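Local coordinates for protein putative isomerase (Sinorhizobium meliloti, PDB 2PPG) that is a putative isomerase of the enolase superfamily, built from an alpha+beta N-terminal domain and a TIM-barrel-like C-terminal domain, at residues V55-E60 against D129-D134; E249-L254 against V281-L286; R256-A259 against A264-V267. One frame throughout, in Å; residues are numbered along the deposited sequence.

Interaction 1 of 3, residues V55-E60 against D129-D134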
loop_
_atom_site.group_PDB
_atom_site.type_symbol
_atom_site.label_atom_id
_atom_site.label_comp_id
_atom_site.label_asym_id
_atom_site.label_seq_id
_atom_site.Cartn_x
_atom_site.Cartn_y
_atom_site.Cartn_z
ATOM N N VAL A 55 -3.409 -43.336 12.174
ATOM C CA VAL A 55 -3.301 -43.438 13.620
ATOM C C VAL A 55 -4.647 -43.148 14.278
ATOM O O VAL A 55 -5.272 -42.146 13.975
ATOM C CB VAL A 55 -2.193 -42.505 14.183
ATOM C CG1 VAL A 55 -2.177 -42.533 15.718
ATOM C CG2 VAL A 55 -0.829 -42.887 13.606
ATOM N N LEU A 56 -5.084 -44.048 15.157
ATOM C CA LEU A 56 -6.321 -43.893 15.903
ATOM C C LEU A 56 -6.011 -43.789 17.386
ATOM O O LEU A 56 -5.110 -44.472 17.910
ATOM C CB LEU A 56 -7.264 -45.073 15.686
ATOM C CG LEU A 56 -8.042 -45.158 14.372
ATOM C CD1 LEU A 56 -7.200 -45.733 13.213
ATOM C CD2 LEU A 56 -9.295 -45.995 14.595
ATOM N N VAL A 57 -6.777 -42.936 18.061
ATOM C CA VAL A 57 -6.614 -42.717 19.468
ATOM C C VAL A 57 -7.937 -43.073 20.119
ATOM O O VAL A 57 -9.004 -42.752 19.590
ATOM C CB VAL A 57 -6.163 -41.258 19.757
ATOM C CG1 VAL A 57 -6.633 -40.783 21.103
ATOM C CG2 VAL A 57 -4.661 -41.153 19.690
ATOM N N ARG A 58 -7.851 -43.770 21.248
ATOM C CA ARG A 58 -9.007 -44.185 22.018
ATOM C C ARG A 58 -8.838 -43.603 23.407
ATOM O O ARG A 58 -7.832 -43.860 24.063
ATOM C CB ARG A 58 -9.051 -45.707 22.092
ATOM C CG ARG A 58 -10.205 -46.295 22.873
ATOM C CD ARG A 58 -9.914 -47.762 23.175
ATOM N NE ARG A 58 -11.083 -48.453 23.708
ATOM C CZ ARG A 58 -11.392 -48.538 24.999
ATOM N NH1 ARG A 58 -12.482 -49.182 25.368
ATOM N NH2 ARG A 58 -10.616 -47.981 25.920
ATOM N N ILE A 59 -9.812 -42.807 23.839
ATOM C CA ILE A 59 -9.733 -42.112 25.116
ATOM C C ILE A 59 -10.899 -42.520 26.004
ATOM O O ILE A 59 -12.045 -42.496 25.568
ATOM C CB ILE A 59 -9.728 -40.560 24.934
ATOM C CG1 ILE A 59 -8.558 -40.133 24.044
ATOM C CG2 ILE A 59 -9.684 -39.850 26.296
ATOM C CD1 ILE A 59 -8.262 -38.647 24.044
ATOM N N GLU A 60 -10.601 -42.896 27.242
ATOM C CA GLU A 60 -11.629 -43.333 28.169
ATOM C C GLU A 60 -11.691 -42.470 29.436
ATOM O O GLU A 60 -10.665 -42.175 30.057
ATOM C CB GLU A 60 -11.428 -44.808 28.534
ATOM C CG GLU A 60 -12.502 -45.390 29.459
ATOM C CD GLU A 60 -12.316 -46.883 29.740
ATOM O OE1 GLU A 60 -11.571 -47.547 28.980
ATOM O OE2 GLU A 60 -12.919 -47.395 30.720
ATOM N N ASP A 129 -7.889 -34.202 20.107
ATOM C CA ASP A 129 -8.985 -33.260 20.054
ATOM C C ASP A 129 -10.271 -33.971 19.665
ATOM O O ASP A 129 -11.315 -33.813 20.319
ATOM C CB ASP A 129 -8.675 -32.134 19.064
ATOM C CG ASP A 129 -9.610 -30.947 19.222
ATOM O OD1 ASP A 129 -9.538 -30.278 20.292
ATOM O OD2 ASP A 129 -10.410 -30.696 18.273
ATOM N N ILE A 130 -10.194 -34.765 18.605
ATOM C CA ILE A 130 -11.392 -35.392 18.067
ATOM C C ILE A 130 -11.997 -36.334 19.112
ATOM O O ILE A 130 -13.198 -36.275 19.382
ATOM C CB ILE A 130 -11.120 -36.078 16.705
ATOM C CG1 ILE A 130 -10.773 -35.014 15.655
ATOM C CG2 ILE A 130 -12.315 -36.934 16.264
ATOM C CD1 ILE A 130 -10.346 -35.576 14.302
ATOM N N ALA A 131 -11.154 -37.150 19.739
ATOM C CA ALA A 131 -11.613 -38.071 20.784
ATOM C C ALA A 131 -12.225 -37.333 21.979
ATOM O O ALA A 131 -13.232 -37.774 22.552
ATOM C CB ALA A 131 -10.486 -38.968 21.231
ATOM N N LEU A 132 -11.622 -36.204 22.339
ATOM C CA LEU A 132 -12.194 -35.323 23.361
ATOM C C LEU A 132 -13.594 -34.840 22.983
ATOM O O LEU A 132 -14.531 -34.933 23.783
ATOM C CB LEU A 132 -11.267 -34.136 23.642
ATOM C CG LEU A 132 -10.401 -34.203 24.914
ATOM C CD1 LEU A 132 -10.202 -35.612 25.478
ATOM C CD2 LEU A 132 -9.058 -33.495 24.701
ATOM N N TRP A 133 -13.744 -34.338 21.762
ATOM C CA TRP A 133 -15.038 -33.843 21.336
ATOM C C TRP A 133 -16.039 -34.985 21.298
ATOM O O TRP A 133 -17.205 -34.822 21.688
ATOM C CB TRP A 133 -14.926 -33.164 19.978
ATOM C CG TRP A 133 -14.421 -31.762 20.085
ATOM C CD1 TRP A 133 -13.154 -31.321 19.840
ATOM C CD2 TRP A 133 -15.176 -30.614 20.492
ATOM N NE1 TRP A 133 -13.075 -29.971 20.066
ATOM C CE2 TRP A 133 -14.301 -29.511 20.463
ATOM C CE3 TRP A 133 -16.514 -30.411 20.867
ATOM C CZ2 TRP A 133 -14.718 -28.224 20.792
ATOM C CZ3 TRP A 133 -16.925 -29.141 21.195
ATOM C CH2 TRP A 133 -16.033 -28.060 21.154
ATOM N N ASP A 134 -15.570 -36.149 20.851
ATOM C CA ASP A 134 -16.393 -37.351 20.819
ATOM C C ASP A 134 -16.962 -37.648 22.202
ATOM O O ASP A 134 -18.163 -37.885 22.350
ATOM C CB ASP A 134 -15.568 -38.537 20.321
ATOM C CG ASP A 134 -16.425 -39.722 19.927
ATOM O OD1 ASP A 134 -17.457 -39.506 19.234
ATOM O OD2 ASP A 134 -16.051 -40.863 20.314
#

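Interaction 2 of 3, residues E249-L254 against V281-L286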
loop_
_atom_site.group_PDB
_atom_site.type_symbol
_atom_site.label_atom_id
_atom_site.label_comp_id
_atom_site.label_asym_id
_atom_site.label_seq_id
_atom_site.Cartn_x
_atom_site.Cartn_y
_atom_site.Cartn_z
ATOM N N GLU A 249 4.367 -22.506 0.272
ATOM C CA GLU A 249 5.170 -21.373 0.762
ATOM C C GLU A 249 5.077 -20.179 -0.173
ATOM O O GLU A 249 5.363 -19.051 0.225
ATOM C CB GLU A 249 6.638 -21.767 0.966
ATOM C CG GLU A 249 6.855 -22.939 1.935
ATOM C CD GLU A 249 6.790 -24.323 1.265
ATOM O OE1 GLU A 249 6.220 -24.436 0.147
ATOM O OE2 GLU A 249 7.310 -25.302 1.860
ATOM N N ASP A 250 4.644 -20.429 -1.408
ATOM C CA ASP A 250 4.612 -19.402 -2.452
ATOM C C ASP A 250 3.335 -18.550 -2.382
ATOM O O ASP A 250 2.494 -18.569 -3.304
ATOM C CB ASP A 250 4.766 -20.070 -3.821
ATOM C CG ASP A 250 4.894 -19.083 -4.966
ATOM O OD1 ASP A 250 4.943 -17.855 -4.736
ATOM O OD2 ASP A 250 4.940 -19.552 -6.118
ATOM N N ILE A 251 3.219 -17.790 -1.290
ATOM C CA ILE A 251 2.060 -16.924 -1.034
ATOM C C ILE A 251 1.880 -15.802 -2.068
ATOM O O ILE A 251 0.756 -15.504 -2.478
ATOM C CB ILE A 251 2.081 -16.345 0.401
ATOM C CG1 ILE A 251 1.981 -17.481 1.427
ATOM C CG2 ILE A 251 0.937 -15.336 0.592
ATOM C CD1 ILE A 251 2.105 -17.039 2.867
ATOM N N ASP A 252 2.988 -15.207 -2.497
ATOM C CA ASP A 252 2.974 -14.239 -3.586
ATOM C C ASP A 252 2.468 -14.831 -4.891
ATOM O O ASP A 252 1.704 -14.188 -5.613
ATOM C CB ASP A 252 4.384 -13.698 -3.831
ATOM C CG ASP A 252 4.840 -12.757 -2.750
ATOM O OD1 ASP A 252 4.106 -11.793 -2.449
ATOM O OD2 ASP A 252 5.939 -12.977 -2.210
ATOM N N GLY A 253 2.922 -16.043 -5.207
ATOM C CA GLY A 253 2.520 -16.712 -6.441
ATOM C C GLY A 253 1.037 -17.025 -6.441
ATOM O O GLY A 253 0.347 -16.796 -7.431
ATOM N N LEU A 254 0.545 -17.529 -5.316
ATOM C CA LEU A 254 -0.876 -17.823 -5.157
ATOM C C LEU A 254 -1.727 -16.555 -5.320
ATOM O O LEU A 254 -2.769 -16.564 -5.998
ATOM C CB LEU A 254 -1.123 -18.469 -3.792
ATOM C CG LEU A 254 -2.535 -18.944 -3.459
ATOM C CD1 LEU A 254 -2.856 -20.186 -4.268
ATOM C CD2 LEU A 254 -2.679 -19.231 -1.972
ATOM N N VAL A 281 -5.504 -15.096 3.297
ATOM C CA VAL A 281 -6.676 -14.235 3.089
ATOM C C VAL A 281 -6.257 -12.770 3.022
ATOM O O VAL A 281 -6.799 -11.997 2.224
ATOM C CB VAL A 281 -7.842 -14.448 4.114
ATOM C CG1 VAL A 281 -7.792 -15.834 4.724
ATOM C CG2 VAL A 281 -7.862 -13.370 5.179
ATOM N N ALA A 282 -5.260 -12.413 3.830
ATOM C CA ALA A 282 -4.680 -11.073 3.797
ATOM C C ALA A 282 -4.253 -10.713 2.386
ATOM O O ALA A 282 -4.468 -9.596 1.949
ATOM C CB ALA A 282 -3.492 -10.964 4.764
ATOM N N ARG A 283 -3.669 -11.662 1.659
ATOM C CA ARG A 283 -3.256 -11.391 0.280
ATOM C C ARG A 283 -4.351 -11.616 -0.767
ATOM O O ARG A 283 -4.062 -11.626 -1.964
ATOM C CB ARG A 283 -2.002 -12.187 -0.081
ATOM C CG ARG A 283 -0.718 -11.658 0.545
ATOM C CD ARG A 283 -0.267 -10.319 -0.061
ATOM N NE ARG A 283 -0.052 -10.344 -1.516
ATOM C CZ ARG A 283 1.032 -10.846 -2.113
ATOM N NH1 ARG A 283 2.000 -11.391 -1.379
ATOM N NH2 ARG A 283 1.152 -10.814 -3.443
ATOM N N ARG A 284 -5.592 -11.787 -0.313
ATOM C CA ARG A 284 -6.730 -12.120 -1.188
ATOM C C ARG A 284 -6.424 -13.315 -2.092
ATOM O O ARG A 284 -6.734 -13.314 -3.292
ATOM C CB ARG A 284 -7.175 -10.907 -2.024
ATOM C CG ARG A 284 -7.891 -9.813 -1.230
ATOM N N ALA A 285 -5.824 -14.346 -1.505
ATOM C CA ALA A 285 -5.250 -15.430 -2.295
ATOM C C ALA A 285 -6.169 -16.643 -2.550
ATOM O O ALA A 285 -5.843 -17.490 -3.388
ATOM C CB ALA A 285 -3.912 -15.865 -1.680
ATOM N N LEU A 286 -7.306 -16.728 -1.853
ATOM C CA LEU A 286 -8.213 -17.870 -2.023
ATOM C C LEU A 286 -9.688 -17.521 -1.987
ATOM O O LEU A 286 -10.122 -16.727 -1.161
ATOM C CB LEU A 286 -7.946 -18.948 -0.962
ATOM C CG LEU A 286 -8.320 -18.600 0.479
ATOM C CD1 LEU A 286 -8.386 -19.828 1.348
ATOM C CD2 LEU A 286 -7.335 -17.600 1.039
#

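Interaction 3 of 3, residues R256-A259 against A264-V267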
loop_
_atom_site.group_PDB
_atom_site.type_symbol
_atom_site.label_atom_id
_atom_site.label_comp_id
_atom_site.label_asym_id
_atom_site.label_seq_id
_atom_site.Cartn_x
_atom_site.Cartn_y
_atom_site.Cartn_z
ATOM N N ARG A 256 -1.019 -13.882 -7.008
ATOM C CA ARG A 256 -0.963 -13.465 -8.404
ATOM C C ARG A 256 -1.824 -14.344 -9.311
ATOM O O ARG A 256 -2.462 -13.838 -10.225
ATOM C CB ARG A 256 0.485 -13.442 -8.907
ATOM C CG ARG A 256 0.604 -13.609 -10.418
ATOM C CD ARG A 256 0.515 -12.286 -11.179
ATOM N NE ARG A 256 1.849 -11.800 -11.539
ATOM C CZ ARG A 256 2.359 -10.637 -11.148
ATOM N NH1 ARG A 256 3.582 -10.304 -11.525
ATOM N NH2 ARG A 256 1.649 -9.802 -10.397
ATOM N N VAL A 257 -1.827 -15.652 -9.055
ATOM C CA VAL A 257 -2.710 -16.593 -9.750
ATOM C C VAL A 257 -4.172 -16.230 -9.474
ATOM O O VAL A 257 -4.973 -16.090 -10.411
ATOM C CB VAL A 257 -2.467 -18.063 -9.308
ATOM C CG1 VAL A 257 -3.414 -18.973 -10.007
ATOM C CG2 VAL A 257 -1.053 -18.509 -9.609
ATOM N N ALA A 258 -4.514 -16.049 -8.195
ATOM C CA ALA A 258 -5.879 -15.654 -7.809
ATOM C C ALA A 258 -6.337 -14.402 -8.561
ATOM O O ALA A 258 -7.469 -14.345 -9.055
ATOM C CB ALA A 258 -5.981 -15.442 -6.315
ATOM N N ALA A 259 -5.438 -13.421 -8.661
ATOM C CA ALA A 259 -5.729 -12.161 -9.341
ATOM C C ALA A 259 -5.768 -12.281 -10.864
ATOM O O ALA A 259 -6.417 -11.474 -11.520
ATOM C CB ALA A 259 -4.735 -11.081 -8.919
ATOM N N ALA A 264 -12.065 -19.697 -9.274
ATOM C CA ALA A 264 -11.925 -19.760 -7.839
ATOM C C ALA A 264 -10.685 -20.588 -7.462
ATOM O O ALA A 264 -10.436 -21.634 -8.045
ATOM C CB ALA A 264 -13.167 -20.356 -7.262
ATOM N N ILE A 265 -9.903 -20.101 -6.505
ATOM C CA ILE A 265 -8.664 -20.770 -6.121
ATOM C C ILE A 265 -8.837 -21.423 -4.768
ATOM O O ILE A 265 -9.252 -20.763 -3.817
ATOM C CB ILE A 265 -7.462 -19.790 -6.047
ATOM C CG1 ILE A 265 -7.171 -19.172 -7.418
ATOM C CG2 ILE A 265 -6.229 -20.489 -5.506
ATOM C CD1 ILE A 265 -7.094 -20.156 -8.521
ATOM N N ALA A 266 -8.511 -22.712 -4.688
ATOM C CA ALA A 266 -8.771 -23.494 -3.481
ATOM C C ALA A 266 -7.493 -24.012 -2.871
ATOM O O ALA A 266 -6.661 -24.597 -3.578
ATOM C CB ALA A 266 -9.695 -24.654 -3.795
ATOM N N VAL A 267 -7.341 -23.795 -1.562
ATOM C CA VAL A 267 -6.168 -24.265 -0.825
ATOM C C VAL A 267 -6.573 -24.610 0.588
ATOM O O VAL A 267 -7.685 -24.286 0.997
ATOM C CB VAL A 267 -5.036 -23.201 -0.781
ATOM C CG1 VAL A 267 -4.505 -22.931 -2.184
ATOM C CG2 VAL A 267 -5.512 -21.894 -0.116
#

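Interaction 1 of 3, residues V55-E60 against D129-D134
Three residues along the helix from Ala131, the alanine that receives Ile59, Asp134 OD2 is gripped by two groups: it makes a salt bridge to Lys138 NZ and accepts a hydrogen bond from Trp68 N on the adjoining strand 66-72. Asp134 OD1 takes Leu376 N, and on another side of helix 119-140 Trp133 NE1 bonds to Thr299 OG1. Between strand 55-60 and helix 129-134 themselves, however, the contact is made by hydrocarbon alone. Ile59 carries it. Its CG1 lies anti to the carbonyl carbon (chi1 -58°) and the chain then runs on extended, so two carbons in a row reach the helix: CG1 and CD1 each come within 3.6 Å of Ala131 CB. At the tip, Ile59 CD1 also meets Leu132 CD1 at 3.9 Å, the two side chains crossing at a slant. Two residues back on the same face of the strand, Val57 CG1 adds a looser touch, 4.3 Å from Ala131 CB. With only a methyl on Ala131 to accommodate, the axes of the two short segments approach to 8.2 Å, at an angle of 39°. Arg58 faces away from the helix, and its NH2 pairs with Glu60 OE1 at 3.2 Å, in the guanidinium plane. The strand thus sorts its chemistry by alternation: charge is kept to one face, while the other seals a buried, wholly apolar seam inside the N-terminal domain.

Interaction 2 of 3, residues E249-L254 against V281-L286
Arg283 reaches across to Ile251 with the root of its side chain and to Asp252 with its tip. Its CB already points at the helix start, 4.4 Å from Ile251 CG2, and its CG comes closer to the same methyl, at 4.0 Å. Bends at chi2 and chi3 (-70° and -57°) then swing the chain past the isoleucine, and the guanidinium arrives with its edge at Asp252. There Arg283 NH1 forms a salt bridge to Asp252 OD1; the modelled 2.4 Å is very short, and its exact value is doubtful. A weak second bond runs from Arg283 NH2 to Asp252 OD1 at 3.3 Å. One oxygen thus serves both nitrogens, and the carboxylate is turned 48° against the guanidinium rather than lying flat beside it. Deeper in, Leu254 CD2 packs on Ala285 CB at 3.6 Å, with Leu254 CG equally close to Ala285 O. Arg283 also packs against Arg284 of a second subunit. Both helix ends are finished by local bonds: Asp250 is the N-cap of helix 251-260, its OD1 taking Gly253 N at 2.8 Å from above the carboxylate plane, while Ala285 N to Arg280 O and Arg284 N to Val281 O close helix 274-282. A Schellman motif, with Arg284 as its C-prime residue, here meets a capped helix start, joining two successive helices of the outer layer of a TIM-type barrel.

Interaction 3 of 3, residues R256-A259 against A264-V267
Ile265 reaches out from strand 264-267 and lays its longer branch against Val257 and Ala258 on the helix. The first torsion sets CG1 anti to the carbonyl carbon (chi1 -63°), which turns this branch to the helix backbone: Ile265 CG1 sits 3.8 Å from Ala258 CA and 4.1 Å from Ala258 CB. At the second torsion the chain does not run straight on. It folds (chi2 -49°), and the bend diverts CD1 away from the alanine and over to the valine, where Ile265 CD1 meets Val257 CG1 at 4.1 Å. One branch therefore serves two neighbouring residues of a single helical turn, its middle carbon on Ala258 and its terminal methyl on Val257. Strand 241-243, helix 251-260 and strand 264-267 form a beta-alpha-beta unit, the repeating element of a TIM barrel, and this contact presses its helix onto the second of its two parallel strands. Ile265 is held in the sheet through backbone bonding with Ile288 on the next strand, while Ala242 of the first strand touches its side chain. On the helix, Val257 points its CB at the strand and takes a chi1 of 178°, which leaves CG1, the methyl beside its carbonyl carbon, to do the touching; the valine and isoleucine side chains cross at about a right angle. Val257 also packs on Ala224, Ala227 and Ile231 of helix 224-234, so it fills the angle between two outer helices and the sheet. The side chain of Ala258 is a single methyl, set on the flank of the helix. With so little bulk there, Ile265 CG1 can rest against the main chain itself, even lying 4.2 Å from Ala258 N.

Interactions 2 and 3 belong to one neighbourhood of the barrel domain, their centres about 8 Å apart; both use helix 251-260, and they touch where Leu254 CD1 meets Ile265 CG2 at 3.6 Å. Interaction 3 is nested in the loop that interaction 2 closes. Interaction 1 stands apart in the N-terminal domain, with its centre about 34 Å from that of interaction 2. Interactions 1 and 3 are alike, each a buried helix-on-strand contact made by an isoleucine against alanine and another aliphatic side chain. Interaction 2, between helix ends, is only partly buried, and correspondingly mixes a salt bridge between partly exposed side chains with apolar packing of buried Leu254 on buried Ala285.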